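Local coordinates for DltD domain-containing protein (Beauveria bassiana, PDB 7D78) that probably acts as a thioesterase of polyketide biosynthesis that cyclises a polyketide chain into a medium-ring lactone, at residues Ala53-Pro58 with Ile128-Met133; Lys151-Val156 with Thr257-Val262. One frame throughout, in Å; residues are numbered along the deposited sequence.

Contact 1 (Ala53-Pro58 with Ile128-Met133)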
ATOM      1  N   ALA A  53     -15.102 -23.067  -7.438  1.00 22.18           N
ATOM      2  CA  ALA A  53     -15.647 -21.715  -7.411  1.00 20.23           C
ATOM      3  C   ALA A  53     -14.672 -20.741  -8.055  1.00 19.48           C
ATOM      4  O   ALA A  53     -13.463 -20.817  -7.821  1.00 22.35           O
ATOM      5  CB  ALA A  53     -15.962 -21.272  -5.973  1.00 18.08           C
ATOM      6  N   ILE A  54     -15.205 -19.820  -8.853  1.00 20.98           N
ATOM      7  CA  ILE A  54     -14.428 -18.757  -9.480  1.00 21.04           C
ATOM      8  C   ILE A  54     -14.932 -17.437  -8.919  1.00 20.33           C
ATOM      9  O   ILE A  54     -16.121 -17.127  -9.042  1.00 18.19           O
ATOM     10  CB  ILE A  54     -14.556 -18.774 -11.011  1.00 21.60           C
ATOM     11  CG1 ILE A  54     -14.124 -20.128 -11.588  1.00 18.98           C
ATOM     12  CG2 ILE A  54     -13.783 -17.616 -11.617  1.00 22.11           C
ATOM     13  CD1 ILE A  54     -14.527 -20.299 -13.050  1.00 23.60           C
ATOM     14  N   ILE A  55     -14.039 -16.664  -8.301  1.00 19.97           N
ATOM     15  CA  ILE A  55     -14.374 -15.344  -7.766  1.00 20.07           C
ATOM     16  C   ILE A  55     -13.872 -14.302  -8.755  1.00 20.63           C
ATOM     17  O   ILE A  55     -12.668 -14.232  -9.025  1.00 21.00           O
ATOM     18  CB  ILE A  55     -13.757 -15.123  -6.375  1.00 16.43           C
ATOM     19  CG1 ILE A  55     -14.380 -16.066  -5.343  1.00 15.83           C
ATOM     20  CG2 ILE A  55     -13.933 -13.651  -5.931  1.00 16.66           C
ATOM     21  CD1 ILE A  55     -13.462 -16.326  -4.122  1.00 17.48           C
ATOM     22  N   MET A  56     -14.787 -13.497  -9.300  1.00 19.59           N
ATOM     23  CA  MET A  56     -14.489 -12.555 -10.376  1.00 22.01           C
ATOM     24  C   MET A  56     -14.469 -11.130  -9.830  1.00 20.28           C
ATOM     25  O   MET A  56     -15.474 -10.658  -9.290  1.00 17.73           O
ATOM     26  CB  MET A  56     -15.525 -12.664 -11.502  1.00 18.91           C
ATOM     27  CG  MET A  56     -15.600 -14.046 -12.161  1.00 20.17           C
ATOM     28  SD  MET A  56     -16.960 -14.165 -13.348  1.00 23.39           S
ATOM     29  CE  MET A  56     -16.363 -13.112 -14.668  1.00 22.13           C
ATOM     30  N   THR A  57     -13.339 -10.437 -10.013  1.00 20.16           N
ATOM     31  CA  THR A  57     -13.200  -9.044  -9.591  1.00 18.68           C
ATOM     32  C   THR A  57     -13.338  -8.123 -10.797  1.00 19.28           C
ATOM     33  O   THR A  57     -12.570  -8.265 -11.761  1.00 18.09           O
ATOM     34  CB  THR A  57     -11.848  -8.815  -8.913  1.00 15.33           C
ATOM     35  OG1 THR A  57     -11.770  -9.579  -7.695  1.00 15.06           O
ATOM     36  CG2 THR A  57     -11.678  -7.335  -8.558  1.00 18.94           C
ATOM     37  N   PRO A  58     -14.260  -7.160 -10.783  1.00 17.03           N
ATOM     38  CA  PRO A  58     -14.405  -6.240 -11.918  1.00 17.10           C
ATOM     39  C   PRO A  58     -13.246  -5.257 -12.031  1.00 19.54           C
ATOM     40  O   PRO A  58     -12.386  -5.136 -11.159  1.00 18.38           O
ATOM     41  CB  PRO A  58     -15.713  -5.492 -11.618  1.00 17.90           C
ATOM     42  CG  PRO A  58     -16.390  -6.273 -10.529  1.00 21.25           C
ATOM     43  CD  PRO A  58     -15.268  -6.913  -9.741  1.00 19.53           C
ATOM     44  N   ILE A 128     -10.576 -23.216  -5.379  1.00 19.44           N
ATOM     45  CA  ILE A 128     -10.884 -21.790  -5.514  1.00 21.86           C
ATOM     46  C   ILE A 128      -9.976 -21.179  -6.578  1.00 21.87           C
ATOM     47  O   ILE A 128      -8.750 -21.354  -6.529  1.00 21.45           O
ATOM     48  CB  ILE A 128     -10.702 -21.050  -4.175  1.00 20.66           C
ATOM     49  CG1 ILE A 128     -11.553 -21.674  -3.064  1.00 19.65           C
ATOM     50  CG2 ILE A 128     -10.984 -19.560  -4.352  1.00 20.28           C
ATOM     51  CD1 ILE A 128     -13.063 -21.659  -3.326  1.00 22.94           C
ATOM     52  N   THR A 129     -10.572 -20.446  -7.528  1.00 17.62           N
ATOM     53  CA  THR A 129      -9.858 -19.704  -8.567  1.00 18.32           C
ATOM     54  C   THR A 129     -10.207 -18.226  -8.455  1.00 20.44           C
ATOM     55  O   THR A 129     -11.364 -17.877  -8.185  1.00 18.97           O
ATOM     56  CB  THR A 129     -10.219 -20.226  -9.982  1.00 21.59           C
ATOM     57  OG1 THR A 129      -9.621 -21.514 -10.183  1.00 24.90           O
ATOM     58  CG2 THR A 129      -9.734 -19.262 -11.107  1.00 18.80           C
ATOM     59  N   LEU A 130      -9.202 -17.359  -8.622  1.00 20.38           N
ATOM     60  CA  LEU A 130      -9.421 -15.918  -8.706  1.00 18.96           C
ATOM     61  C   LEU A 130      -9.320 -15.464 -10.156  1.00 22.61           C
ATOM     62  O   LEU A 130      -8.367 -15.818 -10.868  1.00 20.20           O
ATOM     63  CB  LEU A 130      -8.429 -15.129  -7.847  1.00 20.15           C
ATOM     64  CG  LEU A 130      -8.551 -15.258  -6.321  1.00 19.61           C
ATOM     65  CD1 LEU A 130      -7.711 -14.202  -5.626  1.00 20.97           C
ATOM     66  CD2 LEU A 130     -10.015 -15.225  -5.835  1.00 19.21           C
ATOM     67  N   TRP A 131     -10.305 -14.672 -10.573  1.00 21.81           N
ATOM     68  CA  TRP A 131     -10.476 -14.198 -11.939  1.00 20.22           C
ATOM     69  C   TRP A 131     -10.653 -12.690 -11.864  1.00 18.23           C
ATOM     70  O   TRP A 131     -11.396 -12.197 -11.012  1.00 19.00           O
ATOM     71  CB  TRP A 131     -11.708 -14.873 -12.571  1.00 20.92           C
ATOM     72  CG  TRP A 131     -11.983 -14.617 -14.035  1.00 20.85           C
ATOM     73  CD1 TRP A 131     -11.807 -15.502 -15.064  1.00 26.29           C
ATOM     74  CD2 TRP A 131     -12.544 -13.431 -14.619  1.00 20.52           C
ATOM     75  NE1 TRP A 131     -12.203 -14.936 -16.251  1.00 23.51           N
ATOM     76  CE2 TRP A 131     -12.660 -13.665 -16.006  1.00 23.65           C
ATOM     77  CE3 TRP A 131     -12.947 -12.189 -14.105  1.00 19.33           C
ATOM     78  CZ2 TRP A 131     -13.159 -12.701 -16.891  1.00 23.85           C
ATOM     79  CZ3 TRP A 131     -13.449 -11.227 -14.993  1.00 21.06           C
ATOM     80  CH2 TRP A 131     -13.551 -11.495 -16.365  1.00 24.67           C
ATOM     81  N   GLY A 132      -9.973 -11.959 -12.726  1.00 17.85           N
ATOM     82  CA  GLY A 132     -10.078 -10.510 -12.691  1.00 18.33           C
ATOM     83  C   GLY A 132      -9.932  -9.918 -14.070  1.00 21.10           C
ATOM     84  O   GLY A 132      -9.148 -10.402 -14.893  1.00 21.68           O
ATOM     85  N   MET A 133     -10.681  -8.846 -14.321  1.00 19.68           N
ATOM     86  CA  MET A 133     -10.597  -8.121 -15.579  1.00 20.86           C
ATOM     87  C   MET A 133      -9.998  -6.741 -15.356  1.00 20.33           C
ATOM     88  O   MET A 133     -10.400  -6.028 -14.430  1.00 21.15           O
ATOM     89  CB  MET A 133     -11.966  -7.973 -16.235  1.00 24.39           C
ATOM     90  CG  MET A 133     -11.893  -7.213 -17.557  1.00 27.09           C
ATOM     91  SD  MET A 133     -13.255  -7.694 -18.607  1.00 38.52           S
ATOM     92  CE  MET A 133     -13.010  -6.590 -20.004  1.00 38.75           C
TER
HETATM   93  O   HOH W   1     -11.752 -23.259  -9.618  1.00 26.22           O
HETATM   94  O   HOH W   2     -10.920 -12.112  -8.208  1.00 20.06           O
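Met56 lays its terminal methyl over one face of the Trp131 indole: CE stands 3.5 Å from the centroid of the six-membered ring, 11° off the ring normal, a CH-pi contact. The bend at chi3 (71°) folds the methyl back over the ring, so that SD is held farther above the same face, 4.8 Å from that centroid, as the longer part of a Met-aromatic contact. Trp131 supplies its half of the pair by setting CG anti to the backbone N (chi1 -174°), which swings the indole across its neighbour's side chain, while its CB meets CG2 of Ile54 at 3.6 Å. The two strands run parallel, adjacent in the central sheet of an alpha/beta hydrolase fold, and 128-133 is the strand leading into a probable nucleophile elbow, to which Gly132 would belong. Five backbone hydrogen bonds join them, from Thr129 N to Ala53 O through to Met133 N to Thr57 O. On the face carrying Ala53, Ile55 and Thr57, Leu130 lies alongside Ile55, with CD2 3.8 Å from Ile55 CB, and Ile128 CD1 reaches Ala53 CB at 3.9 Å. Thr57 OG1 hydrogen-bonds Tyr85 OH and also a water, 2.7 Å away, that donates to Trp131 O. Phe75 of helix 68-77 meets the Trp131 ring edge-to-face.

Contact 2 (Lys151-Val156 with Thr257-Val262)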
ATOM      1  N   LYS A 151      -5.989 -21.395  -6.098  1.00 20.31           N
ATOM      2  CA  LYS A 151      -5.353 -22.481  -6.839  1.00 21.79           C
ATOM      3  C   LYS A 151      -5.091 -22.145  -8.300  1.00 24.60           C
ATOM      4  O   LYS A 151      -4.392 -22.906  -8.983  1.00 22.11           O
ATOM      5  CB  LYS A 151      -6.219 -23.742  -6.750  1.00 23.48           C
ATOM      6  CG  LYS A 151      -6.525 -24.170  -5.321  1.00 19.42           C
ATOM      7  CD  LYS A 151      -5.238 -24.482  -4.547  1.00 24.74           C
ATOM      8  CE  LYS A 151      -5.532 -24.880  -3.095  1.00 24.91           C
ATOM      9  NZ  LYS A 151      -6.326 -26.147  -2.995  1.00 29.31           N
ATOM     10  N   ALA A 152      -5.647 -21.048  -8.799  1.00 22.02           N
ATOM     11  CA  ALA A 152      -5.372 -20.586 -10.151  1.00 20.99           C
ATOM     12  C   ALA A 152      -5.736 -19.114 -10.227  1.00 20.00           C
ATOM     13  O   ALA A 152      -6.573 -18.620  -9.466  1.00 20.21           O
ATOM     14  CB  ALA A 152      -6.153 -21.370 -11.212  1.00 18.47           C
ATOM     15  N   LEU A 153      -5.109 -18.434 -11.178  1.00 21.42           N
ATOM     16  CA  LEU A 153      -5.257 -16.999 -11.372  1.00 21.32           C
ATOM     17  C   LEU A 153      -5.511 -16.745 -12.849  1.00 20.81           C
ATOM     18  O   LEU A 153      -4.710 -17.151 -13.694  1.00 22.80           O
ATOM     19  CB  LEU A 153      -4.003 -16.261 -10.908  1.00 21.38           C
ATOM     20  CG  LEU A 153      -3.867 -14.787 -11.277  1.00 20.25           C
ATOM     21  CD1 LEU A 153      -4.929 -13.970 -10.538  1.00 17.44           C
ATOM     22  CD2 LEU A 153      -2.462 -14.312 -10.912  1.00 18.79           C
ATOM     23  N   VAL A 154      -6.621 -16.087 -13.163  1.00 18.61           N
ATOM     24  CA  VAL A 154      -6.935 -15.689 -14.529  1.00 19.58           C
ATOM     25  C   VAL A 154      -6.963 -14.174 -14.569  1.00 21.92           C
ATOM     26  O   VAL A 154      -7.778 -13.547 -13.881  1.00 21.05           O
ATOM     27  CB  VAL A 154      -8.273 -16.271 -15.001  1.00 23.19           C
ATOM     28  CG1 VAL A 154      -8.636 -15.703 -16.365  1.00 23.12           C
ATOM     29  CG2 VAL A 154      -8.187 -17.790 -15.045  1.00 21.74           C
ATOM     30  N   MET A 155      -6.070 -13.588 -15.355  0.74 20.23           N
ATOM     31  CA  MET A 155      -6.007 -12.144 -15.531  0.74 20.93           C
ATOM     32  C   MET A 155      -6.397 -11.809 -16.962  0.74 23.38           C
ATOM     33  O   MET A 155      -5.756 -12.272 -17.915  0.74 24.30           O
ATOM     34  CB  MET A 155      -4.612 -11.606 -15.230  0.74 20.76           C
ATOM     35  CG  MET A 155      -4.204 -11.697 -13.769  0.74 21.27           C
ATOM     36  SD  MET A 155      -2.618 -10.889 -13.509  0.74 22.95           S
ATOM     37  CE  MET A 155      -1.502 -12.059 -14.268  0.74 21.53           C
ATOM     38  N   VAL A 156      -7.433 -11.000 -17.111  1.00 20.13           N
ATOM     39  CA  VAL A 156      -7.851 -10.498 -18.411  1.00 23.92           C
ATOM     40  C   VAL A 156      -7.437  -9.037 -18.499  1.00 21.86           C
ATOM     41  O   VAL A 156      -7.805  -8.230 -17.636  1.00 20.01           O
ATOM     42  CB  VAL A 156      -9.362 -10.670 -18.615  1.00 26.07           C
ATOM     43  CG1 VAL A 156      -9.791 -10.105 -19.970  1.00 23.35           C
ATOM     44  CG2 VAL A 156      -9.727 -12.133 -18.478  1.00 26.08           C
ATOM     45  N   THR A 257       1.329 -20.055  -8.291  1.00 24.92           N
ATOM     46  CA  THR A 257      -0.064 -20.122  -8.733  1.00 22.46           C
ATOM     47  C   THR A 257      -0.167 -20.234 -10.251  1.00 20.55           C
ATOM     48  O   THR A 257       0.279 -19.319 -10.958  1.00 21.52           O
ATOM     49  CB  THR A 257      -0.798 -18.878  -8.251  1.00 23.75           C
ATOM     50  OG1 THR A 257      -0.543 -18.711  -6.850  1.00 24.76           O
ATOM     51  CG2 THR A 257      -2.299 -19.011  -8.499  1.00 21.48           C
ATOM     52  N   PRO A 258      -0.740 -21.313 -10.788  1.00 21.29           N
ATOM     53  CA  PRO A 258      -0.970 -21.399 -12.235  1.00 23.21           C
ATOM     54  C   PRO A 258      -1.733 -20.182 -12.729  1.00 18.85           C
ATOM     55  O   PRO A 258      -2.759 -19.798 -12.158  1.00 22.37           O
ATOM     56  CB  PRO A 258      -1.805 -22.677 -12.390  1.00 22.59           C
ATOM     57  CG  PRO A 258      -1.536 -23.480 -11.168  1.00 25.34           C
ATOM     58  CD  PRO A 258      -1.253 -22.490 -10.068  1.00 21.80           C
ATOM     59  N   VAL A 259      -1.225 -19.558 -13.788  1.00 21.63           N
ATOM     60  CA  VAL A 259      -1.743 -18.264 -14.213  1.00 19.14           C
ATOM     61  C   VAL A 259      -2.048 -18.287 -15.702  1.00 25.87           C
ATOM     62  O   VAL A 259      -1.204 -18.678 -16.517  1.00 23.21           O
ATOM     63  CB  VAL A 259      -0.776 -17.112 -13.865  1.00 22.91           C
ATOM     64  CG1 VAL A 259       0.648 -17.428 -14.315  1.00 25.79           C
ATOM     65  CG2 VAL A 259      -1.268 -15.784 -14.479  1.00 21.46           C
ATOM     66  N   LEU A 260      -3.246 -17.841 -16.049  1.00 23.10           N
ATOM     67  CA  LEU A 260      -3.650 -17.598 -17.424  1.00 22.62           C
ATOM     68  C   LEU A 260      -3.806 -16.098 -17.611  1.00 27.08           C
ATOM     69  O   LEU A 260      -4.525 -15.449 -16.842  1.00 22.61           O
ATOM     70  CB  LEU A 260      -4.972 -18.305 -17.742  1.00 19.77           C
ATOM     71  CG  LEU A 260      -5.663 -17.855 -19.025  1.00 21.50           C
ATOM     72  CD1 LEU A 260      -4.850 -18.326 -20.230  1.00 25.40           C
ATOM     73  CD2 LEU A 260      -7.084 -18.411 -19.068  1.00 22.94           C
ATOM     74  N   MET A 261      -3.124 -15.544 -18.608  1.00 22.32           N
ATOM     75  CA  MET A 261      -3.303 -14.149 -18.978  1.00 22.04           C
ATOM     76  C   MET A 261      -3.920 -14.050 -20.367  1.00 28.78           C
ATOM     77  O   MET A 261      -3.433 -14.678 -21.319  1.00 25.40           O
ATOM     78  CB  MET A 261      -1.980 -13.388 -18.953  1.00 21.58           C
ATOM     79  CG  MET A 261      -2.145 -11.917 -19.306  1.00 22.63           C
ATOM     80  SD  MET A 261      -0.578 -11.034 -19.273  1.00 25.53           S
ATOM     81  CE  MET A 261      -0.046 -11.323 -17.588  1.00 23.98           C
ATOM     82  N   VAL A 262      -4.973 -13.247 -20.478  1.00 25.44           N
ATOM     83  CA  VAL A 262      -5.625 -12.942 -21.744  1.00 24.62           C
ATOM     84  C   VAL A 262      -5.370 -11.473 -22.059  1.00 27.93           C
ATOM     85  O   VAL A 262      -5.839 -10.584 -21.333  1.00 25.88           O
ATOM     86  CB  VAL A 262      -7.129 -13.239 -21.685  1.00 22.59           C
ATOM     87  CG1 VAL A 262      -7.791 -12.914 -23.028  1.00 25.28           C
ATOM     88  CG2 VAL A 262      -7.367 -14.694 -21.285  1.00 26.26           C
TER
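Strands 151-156 and 259-262 run parallel, their axes 4.7 Å apart and only 10° from alignment, and four backbone hydrogen bonds join segments 151-156 and 257-262, from Leu153 N to Pro258 O, just ahead of the second strand, through to Val262 N to Met155 O. Leu153 lies beside Val259, CD2 to CG2 4.0 Å. On the same face Met155 is modelled in two conformers; in one of them the bend at chi3 (-73°) brings CE against two partners, Val259 CG2 and Met261 CE, each 3.7 Å away, contacts that are less certain for that reason. On the other face Val154 and Leu260 lie side by side, CG1 4.1 Å from CD2. Ahead of the strand, Pro258 sets CD 3.3 Å from Lys151 O, and Thr257 turns its methyl CG2, rather than its hydroxyl, onto Ala152 CA at 3.8 Å. This is a parallel pairing in the central sheet of the alpha/beta hydrolase fold, with helices packed on both faces: helix 135-146 on Leu153 and Met155, helix 305-319 over Val156 and Leu260 on the other face and also touching Pro258, while strand 127-133 continues the sheet beyond 151-156.

Overall arrangement
Contacts 1 and 2 lie in the parallel part of one mixed sheet, in the strand order 51-57, 127-133, 150-156, 259-264, separated by one strand pairing, their centres about 9 Å apart. That pairing, of 127-133 with 150-156, joins them directly, with probable hydrogen bonds from Lys151 N to Ile128 O and from Val156 N to Gly132 O, while Trp131 packs on Val154. Contact 1 is wholly buried and combines an aromatic ring, a thioether and a water-linked threonine beside the probable nucleophile elbow. Contact 2 is also largely buried, yet its partly exposed end at Lys151, Thr257 and Pro258 comes nearer the surface, and its side-chain packing is aliphatic and thioether, without an aromatic ring.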